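Local coordinates for aspartate-semialdehyde dehydrogenase (Thermus thermophilus, PDB 2YV3), which probably catalyses the NADPH-dependent reductive dephosphorylation of L-aspartyl-4-phosphate to L-aspartate-semialdehyde, an early step towards lysine, methionine and threonine, at residues V6-A11 against V41-R46; L17-A22 against Q311-A316; L55-L60 against R75-V80. All blocks are in the same frame, centred on the assembly; numbering follows the deposited sequence.

Contact 1 of 3, residues V6-A11 against V41-R46; sequences VGATGA and VRLAFR
Thr9 and Leu43 mark the point where the two backbones come nearest, with their CA atoms 7.5 Å apart and no hydrogen bond joining the chains. Residues 6-11 leave strand 3-6 and turn sharply before helix 11-22. Gly7 takes a positive phi (105°) at which a CB would run into the preceding carbonyl, and Gly10 N closes the turn on Gly7 O at 3.1 Å. Gly10 is the N-cap of the helix. Facing this turn is strand 42-45, which pairs antiparallel with strand 48-54 at the outside of the sheet, with Leu43 hydrogen-bonded to Ile50 through the backbone.

Leu43 carries the contact, and its two methyl branches divide the work. CD2 sits on the methyl of Ala8, 3.5 Å from CB, and also grazes Ala8 C at 3.9 Å. The other branch, CD1, lies 4.1 Å from Thr9 CG2, and there the two side chains meet at about a right angle. The first torsion of Thr9 (chi1 74°) sets CG2 anti to the carbonyl carbon and facing the leucine, while OG1 swings to the other side, where it shares a weak hydrogen bond with Ser38 OG. Val52 and Leu32, from the neighbouring strands, touch both Ala8 and Leu43 and complete the apolar cluster.

Sequence and position identify the turn as the start of the glycine-rich GxxGxxG loop of a Rossmann fold. Thr9, Gly10 and Ala11 are predicted to bind NADP(+). The chemistry across the contact is purely apolar: methyl groups pack the loop against the strand, while the Thr9 hydroxyl points to Ser38, which like Thr9 is predicted to bind NADP(+).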
# COMPACT_ATOMS: atom_id res chain seq x y z
N VAL A 6 19.50 -1.25 -26.98
CA VAL A 6 18.28 -0.85 -27.66
C VAL A 6 17.43 -0.15 -26.61
O VAL A 6 17.17 -0.72 -25.55
CB VAL A 6 17.54 -2.10 -28.22
CG1 VAL A 6 16.38 -1.69 -29.09
CG2 VAL A 6 18.51 -2.96 -29.02
N GLY A 7 17.03 1.09 -26.89
CA GLY A 7 16.21 1.85 -25.96
C GLY A 7 16.91 2.96 -25.19
O GLY A 7 16.26 3.76 -24.52
N ALA A 8 18.24 3.02 -25.27
CA ALA A 8 19.05 4.03 -24.58
C ALA A 8 18.34 5.03 -23.67
O ALA A 8 18.26 4.85 -22.46
CB ALA A 8 19.90 4.79 -25.59
N THR A 9 17.84 6.10 -24.27
CA THR A 9 17.18 7.22 -23.59
C THR A 9 16.04 7.01 -22.57
O THR A 9 15.49 7.99 -22.04
CB THR A 9 16.70 8.21 -24.65
OG1 THR A 9 15.55 7.69 -25.32
CG2 THR A 9 17.80 8.42 -25.69
N GLY A 10 15.70 5.77 -22.29
CA GLY A 10 14.64 5.49 -21.33
C GLY A 10 15.13 5.37 -19.90
O GLY A 10 16.33 5.47 -19.63
N ALA A 11 14.20 5.15 -18.97
CA ALA A 11 14.55 5.02 -17.57
C ALA A 11 15.45 3.81 -17.36
O ALA A 11 16.52 3.90 -16.77
CB ALA A 11 13.29 4.88 -16.74
N VAL A 41 20.69 12.33 -30.19
CA VAL A 41 20.84 12.76 -28.81
C VAL A 41 22.03 12.02 -28.21
O VAL A 41 22.44 10.97 -28.73
CB VAL A 41 19.58 12.43 -28.00
CG1 VAL A 41 19.89 12.38 -26.51
CG2 VAL A 41 18.50 13.45 -28.33
N ARG A 42 22.59 12.56 -27.14
CA ARG A 42 23.74 11.94 -26.50
C ARG A 42 23.60 11.66 -25.00
O ARG A 42 23.06 12.46 -24.22
CB ARG A 42 25.00 12.78 -26.77
CG ARG A 42 25.40 12.85 -28.23
CD ARG A 42 25.73 14.28 -28.59
NE ARG A 42 24.65 15.16 -28.15
CZ ARG A 42 24.80 16.42 -27.75
NH1 ARG A 42 26.01 16.97 -27.72
NH2 ARG A 42 23.75 17.11 -27.34
N LEU A 43 24.09 10.48 -24.62
CA LEU A 43 24.08 10.05 -23.23
C LEU A 43 25.54 10.13 -22.76
O LEU A 43 26.37 10.77 -23.40
CB LEU A 43 23.55 8.61 -23.11
CG LEU A 43 22.08 8.35 -23.46
CD1 LEU A 43 21.76 8.94 -24.81
CD2 LEU A 43 21.80 6.85 -23.45
N ALA A 44 25.85 9.47 -21.66
CA ALA A 44 27.19 9.53 -21.12
C ALA A 44 27.58 8.21 -20.50
O ALA A 44 26.81 7.60 -19.76
CB ALA A 44 27.27 10.63 -20.08
N PHE A 45 28.79 7.79 -20.80
CA PHE A 45 29.30 6.55 -20.29
C PHE A 45 30.76 6.78 -19.95
O PHE A 45 31.45 7.52 -20.64
CB PHE A 45 29.15 5.46 -21.36
CG PHE A 45 29.32 4.08 -20.83
CD1 PHE A 45 28.60 3.64 -19.73
CD2 PHE A 45 30.21 3.20 -21.44
CE1 PHE A 45 28.75 2.35 -19.23
CE2 PHE A 45 30.37 1.91 -20.96
CZ PHE A 45 29.64 1.48 -19.85
N ARG A 46 31.23 6.15 -18.88
CA ARG A 46 32.61 6.33 -18.46
C ARG A 46 33.04 7.82 -18.59
O ARG A 46 34.22 8.14 -18.79
CB ARG A 46 33.51 5.40 -19.27
CG ARG A 46 33.28 3.92 -18.95
CD ARG A 46 34.32 3.02 -19.63
NE ARG A 46 34.24 1.63 -19.18
CZ ARG A 46 33.63 0.64 -19.84
NH1 ARG A 46 33.04 0.88 -21.00
NH2 ARG A 46 33.60 -0.59 -19.33

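Contact 2 of 3, residues L17-A22 against Q311-A316; sequences LKVLEA and QLLKGA
One residue before Ala316, which packs on Val19, the carbonyl oxygen of Gly315 is gripped by two amides: Asn319 ND2, from the start of helix 319-327, and Asn122 ND2, from the loop ahead of helix 125-141, both hydrogen-bond to it. The turn around this oxygen is tight, with Lys314 at the centre of an inverse gamma turn. Within the segment the helical bonding is loose, for Ala316 N reaches Leu312 O only in a weak bond of 3.4 Å.

Across the contact itself there is no polar bond. Val19 carries the contact, standing out from helix 11-22 toward residues 311-316, and each of its methyls has a partner. CG1 of the valine meets the end of Leu313, 3.6 Å from CD2, and lies 4.3 Å from Ala316 CB. The other methyl, CG2, sits over the backbone, 3.8 Å from Ala316 O. Val19 and Leu313 run antiparallel past one another and touch through CG1 and CD2. With CD1 of Leu313 anti to its CA (chi2 -170°), the other branch, CD2, is the one turned to the valine, although the CB of that leucine does not aim at the helix. The small Ala316 lets the backbones approach, with its CA 7.2 Å from that of Val19. All three touching residues are buried.

The segment 311-316 follows strand 302-310 of the second sheet and opens with Gln311, predicted to bind NADP(+), whose OE1 is hydrogen-bonded to Ser155 OG. From there it runs along helix 11-22, Leu312 touching Val12 and Ala316 touching Ile16, while Lys314 packs on helix 125-141.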
# COMPACT_ATOMS: atom_id res chain seq x y z
N LEU A 17 23.04 1.98 -18.48
CA LEU A 17 24.41 2.43 -18.75
C LEU A 17 25.21 2.44 -17.47
O LEU A 17 26.32 1.90 -17.41
CB LEU A 17 24.44 3.82 -19.42
CG LEU A 17 24.76 5.20 -18.79
CD1 LEU A 17 23.69 5.61 -17.80
CD2 LEU A 17 26.14 5.22 -18.14
N LYS A 18 24.65 3.02 -16.41
CA LYS A 18 25.38 3.09 -15.16
C LYS A 18 25.67 1.78 -14.43
O LYS A 18 26.79 1.58 -13.98
CB LYS A 18 24.75 4.11 -14.22
CG LYS A 18 23.32 3.90 -13.89
CD LYS A 18 22.84 5.05 -13.01
CE LYS A 18 22.91 6.40 -13.71
NZ LYS A 18 21.84 6.57 -14.74
N VAL A 19 24.70 0.88 -14.29
CA VAL A 19 25.04 -0.37 -13.60
C VAL A 19 26.08 -1.05 -14.50
O VAL A 19 27.07 -1.60 -14.02
CB VAL A 19 23.82 -1.34 -13.39
CG1 VAL A 19 22.57 -0.55 -13.08
CG2 VAL A 19 23.64 -2.26 -14.59
N LEU A 20 25.85 -0.98 -15.81
CA LEU A 20 26.75 -1.58 -16.78
C LEU A 20 28.12 -0.97 -16.56
O LEU A 20 29.14 -1.60 -16.78
CB LEU A 20 26.28 -1.30 -18.19
CG LEU A 20 26.73 -2.30 -19.24
CD1 LEU A 20 26.48 -3.71 -18.74
CD2 LEU A 20 25.99 -2.04 -20.56
N GLU A 21 28.12 0.27 -16.11
CA GLU A 21 29.35 0.96 -15.83
C GLU A 21 29.85 0.50 -14.45
O GLU A 21 30.99 0.06 -14.30
CB GLU A 21 29.07 2.45 -15.83
CG GLU A 21 30.27 3.33 -15.68
CD GLU A 21 29.90 4.80 -15.62
OE1 GLU A 21 29.11 5.25 -16.49
OE2 GLU A 21 30.39 5.50 -14.72
N ALA A 22 28.95 0.58 -13.45
CA ALA A 22 29.24 0.24 -12.05
C ALA A 22 29.68 -1.17 -11.74
O ALA A 22 30.28 -1.40 -10.70
CB ALA A 22 28.02 0.58 -11.18
N GLN A 311 13.06 -0.15 -8.25
CA GLN A 311 12.32 -0.53 -9.45
C GLN A 311 13.09 -0.38 -10.78
O GLN A 311 12.87 -1.16 -11.71
CB GLN A 311 11.02 0.26 -9.48
CG GLN A 311 10.03 -0.17 -10.54
CD GLN A 311 10.32 0.45 -11.89
OE1 GLN A 311 10.82 1.58 -11.97
NE2 GLN A 311 9.98 -0.27 -12.96
N LEU A 312 13.99 0.59 -10.89
CA LEU A 312 14.75 0.74 -12.12
C LEU A 312 15.97 -0.17 -12.12
O LEU A 312 16.62 -0.34 -13.15
CB LEU A 312 15.20 2.18 -12.33
CG LEU A 312 14.41 2.86 -13.45
CD1 LEU A 312 14.93 4.25 -13.67
CD2 LEU A 312 14.55 2.04 -14.73
N LEU A 313 16.28 -0.74 -10.97
CA LEU A 313 17.42 -1.62 -10.87
C LEU A 313 17.00 -3.07 -11.05
O LEU A 313 17.80 -3.92 -11.42
CB LEU A 313 18.14 -1.41 -9.53
CG LEU A 313 19.03 -0.16 -9.45
CD1 LEU A 313 19.85 -0.20 -8.19
CD2 LEU A 313 19.96 -0.11 -10.63
N LYS A 314 15.72 -3.35 -10.80
CA LYS A 314 15.20 -4.70 -11.00
C LYS A 314 14.51 -4.64 -12.36
O LYS A 314 13.35 -5.00 -12.58
CB LYS A 314 14.28 -5.10 -9.85
CG LYS A 314 15.05 -5.20 -8.50
CD LYS A 314 16.43 -5.89 -8.65
CE LYS A 314 16.28 -7.41 -8.68
NZ LYS A 314 17.49 -8.18 -9.13
N GLY A 315 15.32 -4.12 -13.27
CA GLY A 315 15.00 -3.95 -14.66
C GLY A 315 16.41 -4.12 -15.18
O GLY A 315 16.75 -5.17 -15.75
N ALA A 316 17.25 -3.13 -14.90
CA ALA A 316 18.64 -3.11 -15.34
C ALA A 316 19.69 -3.92 -14.59
O ALA A 316 20.62 -4.42 -15.22
CB ALA A 316 19.11 -1.66 -15.45

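Contact 3 of 3, residues L55-L60 against R75-V80; sequences LPEGPL and RAKALV
Glu57 and Lys77 pass each other at a slant, carboxylate oxygen against aliphatic chain. The closest approach is between Glu57 OE1 and Lys77 CE, at 3.4 Å, and the ammonium lies further off, with NZ 4.3 Å from OE1. Opposite charges are therefore near one another without forming a salt bridge, and any attraction between them is probably modest. Both chains are folded rather than extended. Glu57 bends at chi2 (-38°), which brings the carboxylate round toward the helix, while the last bend in Lys77 (chi4 -41°) turns NZ away from OE1 and leaves the CE methylene facing it.

Loop 55-60 joins strand 48-54 to strand 64-67 in a Rossmann-type sheet, in which strands 31-34 and 3-6 lie between the two. Helix 70-83 then connects strand 64-67 to its parallel neighbour 87-90 in a beta-alpha-beta crossover, and the contact lays the loop against the face of that helix that carries Lys77 and Val80.

One turn further along, Val80 faces the same way as Lys77 and meets the ring of Pro59. The backbones are nearest here, with the CA atoms of Pro59 and Val80 5.9 Å apart. CB and CG of Pro59 are the ring atoms that come nearest Val80, but the valine is crowded in the model and the exact distances are doubtful. At the start of the loop, Leu55 also directs its side chain inward, where it packs on Ile73 and Trp81 of helix 70-83 and on Tyr33 of strand 31-34.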
# COMPACT_ATOMS: atom_id res chain seq x y z
N LEU A 55 17.08 2.83 -34.65
CA LEU A 55 17.10 1.44 -35.09
C LEU A 55 16.87 1.25 -36.57
O LEU A 55 15.87 1.72 -37.12
CB LEU A 55 16.09 0.62 -34.29
CG LEU A 55 16.69 0.11 -32.98
CD1 LEU A 55 15.79 -0.96 -32.38
CD2 LEU A 55 18.08 -0.45 -33.25
N PRO A 56 17.81 0.56 -37.25
CA PRO A 56 17.82 0.24 -38.69
C PRO A 56 17.13 -1.07 -39.04
O PRO A 56 17.53 -2.12 -38.56
CB PRO A 56 19.31 0.17 -39.00
CG PRO A 56 19.85 -0.48 -37.76
CD PRO A 56 19.13 0.29 -36.65
N GLU A 57 16.10 -1.00 -39.88
CA GLU A 57 15.39 -2.21 -40.29
C GLU A 57 16.39 -3.17 -40.96
O GLU A 57 16.32 -3.40 -42.18
CB GLU A 57 14.27 -1.87 -41.30
CG GLU A 57 13.30 -0.78 -40.85
CD GLU A 57 12.98 -0.87 -39.38
OE1 GLU A 57 12.98 -1.99 -38.85
OE2 GLU A 57 12.73 0.18 -38.75
N GLY A 58 17.32 -3.71 -40.16
CA GLY A 58 18.35 -4.61 -40.67
C GLY A 58 19.47 -4.91 -39.66
O GLY A 58 20.41 -4.12 -39.51
N PRO A 59 19.41 -6.08 -39.01
CA PRO A 59 20.25 -6.73 -37.99
C PRO A 59 21.77 -6.60 -37.99
O PRO A 59 22.46 -7.38 -38.66
CB PRO A 59 19.85 -8.20 -38.10
CG PRO A 59 18.44 -8.12 -38.57
CD PRO A 59 18.51 -7.08 -39.63
N LEU A 60 22.30 -5.65 -37.22
CA LEU A 60 23.76 -5.49 -37.14
C LEU A 60 24.20 -4.41 -36.14
O LEU A 60 23.50 -3.42 -35.93
CB LEU A 60 24.34 -5.16 -38.52
CG LEU A 60 25.74 -5.72 -38.83
CD1 LEU A 60 25.59 -7.20 -39.16
CD2 LEU A 60 26.40 -4.97 -39.99
N ARG A 75 9.07 -7.34 -30.03
CA ARG A 75 8.28 -8.41 -30.64
C ARG A 75 8.76 -8.49 -32.08
O ARG A 75 8.91 -9.57 -32.64
CB ARG A 75 6.79 -8.06 -30.59
CG ARG A 75 5.87 -9.26 -30.40
CD ARG A 75 5.91 -9.81 -28.96
NE ARG A 75 4.84 -9.31 -28.09
CZ ARG A 75 4.75 -8.06 -27.61
NH1 ARG A 75 5.68 -7.17 -27.90
NH2 ARG A 75 3.72 -7.71 -26.85
N ALA A 76 9.04 -7.31 -32.64
CA ALA A 76 9.49 -7.16 -34.02
C ALA A 76 10.96 -7.48 -34.35
O ALA A 76 11.24 -7.95 -35.46
CB ALA A 76 9.17 -5.73 -34.48
N LYS A 77 11.88 -7.27 -33.41
CA LYS A 77 13.31 -7.50 -33.67
C LYS A 77 14.02 -8.68 -33.00
O LYS A 77 15.06 -9.11 -33.48
CB LYS A 77 14.12 -6.24 -33.34
CG LYS A 77 13.57 -4.94 -33.90
CD LYS A 77 13.48 -4.97 -35.41
CE LYS A 77 12.85 -3.71 -35.88
NZ LYS A 77 11.74 -3.42 -34.94
N ALA A 78 13.50 -9.17 -31.88
CA ALA A 78 14.15 -10.27 -31.18
C ALA A 78 14.91 -11.25 -32.08
O ALA A 78 16.14 -11.22 -32.15
CB ALA A 78 13.14 -11.03 -30.35
N LEU A 79 14.18 -12.12 -32.78
CA LEU A 79 14.79 -13.11 -33.65
C LEU A 79 15.83 -12.52 -34.62
O LEU A 79 16.95 -13.05 -34.73
CB LEU A 79 13.73 -13.84 -34.45
CG LEU A 79 12.68 -14.67 -33.72
CD1 LEU A 79 13.36 -15.73 -32.84
CD2 LEU A 79 11.82 -13.74 -32.91
N VAL A 80 15.47 -11.45 -35.30
CA VAL A 80 16.36 -10.81 -36.27
C VAL A 80 17.77 -10.61 -35.70
O VAL A 80 18.79 -10.76 -36.40
CB VAL A 80 15.81 -9.43 -36.70
CG1 VAL A 80 15.76 -9.34 -38.22
CG2 VAL A 80 14.41 -9.24 -36.12

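How the contacts relate
Contacts 1 and 3 both belong to the Rossmann-type NAD-binding domain and follow one another along the chain, with centres about 19 Å apart; Val6 touches Leu55 between them. Contact 2 has its centre about 12 Å from that of contact 1. Its segments alternate with those of contact 1 in sequence, and helix 11-22, which starts at the glycine-rich loop, runs from one to the other, with Phe45 packed on Leu17. Contact 2 alone brings in the late part of the chain, after strand 302-310, and so ties that return to the first domain near the predicted cofactor site. Contact 3 stays at the surface, about 15 Å from contact 2 by nearest atoms.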